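Local coordinates for protein predicted aminoglycoside phosphotransferase (Brachybacterium faecium, PDB 5UXC) that probably phosphorylates macrolide antibiotics at the 2'-hydroxyl as a resistance kinase, and binds GDP, magnesium and azithromycin, at residues W47-P52 and S87-Y92. Residues are numbered along the deposited sequence; the frame is centred on the assembly and turned at random. Where two conformers were deposited one is given.
With GDP (guanosine-5'-diphosphate), chain C.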
ATOM      1  N   TRP A  47     -20.936   2.076  -4.336  1.00 15.05           N
ATOM      2  CA  TRP A  47     -20.361   1.517  -3.117  1.00 14.50           C
ATOM      3  C   TRP A  47     -19.238   0.536  -3.424  1.00 15.70           C
ATOM      4  O   TRP A  47     -19.266  -0.168  -4.437  1.00 17.70           O
ATOM      5  CB  TRP A  47     -21.419   0.769  -2.286  1.00 14.72           C
ATOM      6  CG  TRP A  47     -22.369   1.733  -1.596  1.00 14.36           C
ATOM      7  CD1 TRP A  47     -23.495   2.343  -2.137  1.00 14.75           C
ATOM      8  CD2 TRP A  47     -22.214   2.264  -0.272  1.00 15.33           C
ATOM      9  NE1 TRP A  47     -24.058   3.187  -1.186  1.00 16.37           N
ATOM     10  CE2 TRP A  47     -23.292   3.146  -0.043  1.00 15.86           C
ATOM     11  CE3 TRP A  47     -21.272   2.042   0.767  1.00 13.45           C
ATOM     12  CZ2 TRP A  47     -23.467   3.809   1.179  1.00 13.68           C
ATOM     13  CZ3 TRP A  47     -21.442   2.691   1.978  1.00 13.24           C
ATOM     14  CH2 TRP A  47     -22.550   3.586   2.175  1.00 13.36           C
ATOM     15  N   VAL A  48     -18.247   0.492  -2.531  1.00 14.52           N
ATOM     16  CA  VAL A  48     -17.235  -0.557  -2.529  1.00 15.15           C
ATOM     17  C   VAL A  48     -17.492  -1.469  -1.347  1.00 15.35           C
ATOM     18  O   VAL A  48     -17.704  -0.983  -0.224  1.00 14.76           O
ATOM     19  CB  VAL A  48     -15.798   0.021  -2.436  1.00 14.96           C
ATOM     20  CG1 VAL A  48     -14.770  -1.109  -2.477  1.00 15.91           C
ATOM     21  CG2 VAL A  48     -15.555   1.027  -3.512  1.00 19.94           C
ATOM     22  N   LEU A  49     -17.539  -2.778  -1.594  1.00 16.45           N
ATOM     23  CA  LEU A  49     -17.687  -3.809  -0.561  1.00 17.18           C
ATOM     24  C   LEU A  49     -16.335  -4.483  -0.331  1.00 18.95           C
ATOM     25  O   LEU A  49     -15.662  -4.864  -1.301  1.00 18.61           O
ATOM     26  CB  LEU A  49     -18.725  -4.885  -0.984  1.00 18.39           C
ATOM     27  CG  LEU A  49     -20.043  -4.322  -1.499  1.00 23.45           C
ATOM     28  CD1 LEU A  49     -20.975  -5.437  -2.066  1.00 27.76           C
ATOM     29  CD2 LEU A  49     -20.740  -3.493  -0.402  1.00 23.18           C
ATOM     30  N   ARG A  50     -15.883  -4.567   0.927  1.00 19.87           N
ATOM     31  CA  ARG A  50     -14.714  -5.360   1.296  0.50 21.71           C
ATOM     32  C   ARG A  50     -15.186  -6.562   2.098  1.00 30.46           C
ATOM     33  O   ARG A  50     -15.779  -6.408   3.174  1.00 33.09           O
ATOM     34  CB  ARG A  50     -13.717  -4.554   2.123  0.50 24.63           C
ATOM     35  CG  ARG A  50     -13.107  -3.415   1.420  0.50 22.83           C
ATOM     36  CD  ARG A  50     -12.098  -2.754   2.357  0.50 27.58           C
ATOM     37  NE  ARG A  50     -10.874  -3.526   2.512  0.50 30.91           N
ATOM     38  CZ  ARG A  50      -9.933  -3.617   1.576  0.50 35.46           C
ATOM     39  NH1 ARG A  50      -8.832  -4.312   1.784  0.50 35.77           N
ATOM     40  NH2 ARG A  50     -10.093  -3.001   0.426  0.50 36.58           N
ATOM     41  N   LEU A  51     -14.922  -7.748   1.587  1.00 27.73           N
ATOM     42  CA  LEU A  51     -15.399  -8.963   2.225  1.00 28.33           C
ATOM     43  C   LEU A  51     -14.210  -9.713   2.796  1.00 46.07           C
ATOM     44  O   LEU A  51     -13.327 -10.147   2.032  1.00 44.00           O
ATOM     45  CB  LEU A  51     -16.157  -9.827   1.222  1.00 34.36           C
ATOM     46  CG  LEU A  51     -17.287  -8.984   0.653  1.00 37.44           C
ATOM     47  CD1 LEU A  51     -17.691  -9.508  -0.702  1.00 40.52           C
ATOM     48  CD2 LEU A  51     -18.446  -9.029   1.628  1.00 39.52           C
ATOM     49  N   PRO A  52     -14.117  -9.844   4.120  1.00 55.11           N
ATOM     50  CA  PRO A  52     -12.982 -10.561   4.721  1.00 50.15           C
ATOM     51  C   PRO A  52     -13.021 -12.029   4.335  1.00 38.43           C
ATOM     52  O   PRO A  52     -14.067 -12.672   4.397  1.00 47.00           O
ATOM     53  CB  PRO A  52     -13.191 -10.366   6.227  1.00 60.09           C
ATOM     54  CG  PRO A  52     -14.704 -10.177   6.357  1.00 66.32           C
ATOM     55  CD  PRO A  52     -15.119  -9.427   5.120  1.00 57.03           C
ATOM     56  N   SER A  87     -17.738  -7.409  11.484  1.00 46.54           N
ATOM     57  CA  SER A  87     -16.959  -8.622  11.280  1.00 51.08           C
ATOM     58  C   SER A  87     -17.257  -9.245   9.926  1.00 50.26           C
ATOM     59  O   SER A  87     -16.362  -9.838   9.315  1.00 56.08           O
ATOM     60  CB  SER A  87     -17.238  -9.619  12.404  1.00 49.04           C
ATOM     61  OG  SER A  87     -18.628  -9.877  12.528  1.00 59.07           O
ATOM     62  N   GLU A  88     -18.480  -9.065   9.421  1.00 38.78           N
ATOM     63  CA  GLU A  88     -18.902  -9.697   8.185  1.00 34.35           C
ATOM     64  C   GLU A  88     -18.760  -8.826   6.947  1.00 32.29           C
ATOM     65  O   GLU A  88     -18.745  -9.372   5.839  1.00 29.12           O
ATOM     66  CB  GLU A  88     -20.362 -10.123   8.283  1.00 37.71           C
ATOM     67  CG  GLU A  88     -20.840 -10.438   9.679  1.00 51.01           C
ATOM     68  CD  GLU A  88     -22.322 -10.723   9.699  1.00 61.51           C
ATOM     69  OE1 GLU A  88     -23.094  -9.891  10.234  1.00 73.19           O
ATOM     70  OE2 GLU A  88     -22.714 -11.776   9.159  1.00 60.64           O
ATOM     71  N   LEU A  89     -18.651  -7.496   7.082  1.00 28.12           N
ATOM     72  CA  LEU A  89     -18.713  -6.632   5.906  1.00 19.15           C
ATOM     73  C   LEU A  89     -18.122  -5.267   6.243  1.00 17.52           C
ATOM     74  O   LEU A  89     -18.436  -4.691   7.290  1.00 24.52           O
ATOM     75  CB  LEU A  89     -20.181  -6.482   5.434  1.00 20.89           C
ATOM     76  CG  LEU A  89     -20.445  -5.464   4.324  1.00 20.33           C
ATOM     77  CD1 LEU A  89     -19.771  -5.919   3.007  1.00 21.03           C
ATOM     78  CD2 LEU A  89     -21.982  -5.279   4.140  1.00 19.91           C
ATOM     79  N   ILE A  90     -17.273  -4.770   5.362  1.00 16.53           N
ATOM     80  CA  ILE A  90     -16.900  -3.375   5.314  1.00 15.15           C
ATOM     81  C   ILE A  90     -17.405  -2.800   4.007  1.00 15.33           C
ATOM     82  O   ILE A  90     -17.315  -3.450   2.955  1.00 19.09           O
ATOM     83  CB  ILE A  90     -15.365  -3.222   5.405  1.00 17.27           C
ATOM     84  CG1 ILE A  90     -14.887  -3.672   6.780  1.00 24.49           C
ATOM     85  CG2 ILE A  90     -14.988  -1.804   5.095  1.00 15.43           C
ATOM     86  CD1 ILE A  90     -13.390  -4.092   6.784  1.00 26.23           C
ATOM     87  N   ALA A  91     -17.926  -1.570   4.054  1.00 14.30           N
ATOM     88  CA  ALA A  91     -18.381  -0.942   2.825  1.00 14.17           C
ATOM     89  C   ALA A  91     -18.184   0.559   2.915  1.00 15.43           C
ATOM     90  O   ALA A  91     -18.384   1.147   3.982  1.00 13.39           O
ATOM     91  CB  ALA A  91     -19.891  -1.235   2.579  1.00 15.33           C
ATOM     92  N   TYR A  92     -17.831   1.191   1.796  1.00 12.80           N
ATOM     93  CA  TYR A  92     -17.573   2.613   1.802  1.00 11.90           C
ATOM     94  C   TYR A  92     -18.056   3.172   0.483  1.00 12.17           C
ATOM     95  O   TYR A  92     -18.042   2.460  -0.527  1.00 12.57           O
ATOM     96  CB  TYR A  92     -16.095   2.990   2.009  1.00 10.92           C
ATOM     97  CG  TYR A  92     -15.037   2.377   1.094  1.00 10.71           C
ATOM     98  CD1 TYR A  92     -14.393   1.180   1.443  1.00 12.48           C
ATOM     99  CD2 TYR A  92     -14.631   3.042  -0.074  1.00 10.40           C
ATOM    100  CE1 TYR A  92     -13.332   0.654   0.637  1.00 10.89           C
ATOM    101  CE2 TYR A  92     -13.590   2.542  -0.882  1.00 10.69           C
ATOM    102  CZ  TYR A  92     -12.949   1.355  -0.499  1.00 12.96           C
ATOM    103  OH  TYR A  92     -11.889   0.842  -1.261  1.00 12.71           O
TER
HETATM  104  PB  GDP C 302      -7.185  -5.191  -1.809  1.00 17.23           P
HETATM  105  O1B GDP C 302      -5.827  -4.829  -2.359  1.00 19.07           O
HETATM  106  O2B GDP C 302      -7.181  -5.673  -0.421  1.00 16.67           O
HETATM  107  O3B GDP C 302      -7.752  -6.287  -2.805  1.00 23.37           O
HETATM  108  O3A GDP C 302      -8.138  -3.900  -1.851  1.00 16.13           O
HETATM  109  PA  GDP C 302      -8.019  -2.436  -2.454  1.00 14.94           P
HETATM  110  O1A GDP C 302      -8.565  -1.567  -1.363  1.00 13.78           O
HETATM  111  O2A GDP C 302      -6.619  -2.134  -2.950  1.00 15.29           O
HETATM  112  O5' GDP C 302      -9.033  -2.336  -3.665  1.00 16.31           O
HETATM  113  C5' GDP C 302      -8.774  -3.172  -4.801  1.00 17.93           C
HETATM  114  C4' GDP C 302      -8.862  -2.374  -6.068  1.00 17.27           C
HETATM  115  O4' GDP C 302     -10.204  -1.921  -6.220  1.00 16.39           O
HETATM  116  C3' GDP C 302      -8.029  -1.090  -6.030  1.00 16.13           C
HETATM  117  O3' GDP C 302      -6.635  -1.242  -6.400  1.00 17.37           O
HETATM  118  C2' GDP C 302      -8.738  -0.239  -7.046  1.00 12.69           C
HETATM  119  O2' GDP C 302      -8.479  -0.704  -8.398  1.00 15.24           O
HETATM  120  C1' GDP C 302     -10.206  -0.626  -6.798  1.00 10.84           C
HETATM  121  N9  GDP C 302     -10.863   0.277  -5.806  1.00 13.43           N
HETATM  122  C8  GDP C 302     -10.969   0.089  -4.479  1.00 12.07           C
HETATM  123  N7  GDP C 302     -11.672   1.130  -3.924  1.00 11.31           N
HETATM  124  C5  GDP C 302     -11.972   1.977  -4.937  1.00 10.12           C
HETATM  125  C6  GDP C 302     -12.668   3.258  -5.112  1.00 13.71           C
HETATM  126  O6  GDP C 302     -13.199   3.828  -4.133  1.00 13.34           O
HETATM  127  N1  GDP C 302     -12.780   3.772  -6.361  1.00 14.25           N
HETATM  128  C2  GDP C 302     -12.266   3.170  -7.456  1.00 14.41           C
HETATM  129  N2  GDP C 302     -12.420   3.751  -8.656  1.00 14.46           N
HETATM  130  N3  GDP C 302     -11.589   2.014  -7.386  1.00 14.48           N
HETATM  131  C4  GDP C 302     -11.413   1.404  -6.170  1.00 13.86           C
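One wall of the nucleotide pocket is formed by two neighbouring antiparallel strands, 47-52 and 90-92, whose shared face carries Val48, Arg50 and Tyr92 to GDP, with Ile90 packed beside Arg50, CB to CB. Two hydrogen-bonded pairs lock the register. Val48 N gives a nearly straight bond to Tyr92 O (2.8 Å) and Val48 O receives Tyr92 N, while Arg50 and Ile90 repeat the exchange, with Arg50 N 2.7 Å from Ile90 O. Between them, at the non-hydrogen-bonded pair of Leu49 and Ala91, the CA of Ala91 lies 3.1 Å from Val48 O in a CA-H...O contact. Val48 lays its CB over one face of the Tyr92 ring, 3.8 Å from the centroid, in a CH-pi contact. Tyr92 CG stands between the backbone N and the carbonyl carbon (chi1 53°), which lays the ring over Val48 and carries OH to within 2.7 Å of GDP N7, to which it donates a hydrogen bond. This is the five-stranded antiparallel sheet of a kinase-like N-terminal lobe, with strand 34-40 bordering 46-52 on its other side. The Arg50 chain passes the edge of the tyrosine ring with CD, then, in the conformer described, bends at chi3 (74°) to bring its guanidinium to the diphosphate: Arg50 NH1 binds GDP O2B and Arg50 NH2 the bridging GDP O3A, both at 3.1 Å, with a weaker bond from NH2 to GDP O1A. Phe34 adds a cation-pi contact. On the opposite face, Leu49 CD2 packs against Ala91 CB, 3.8 Å away.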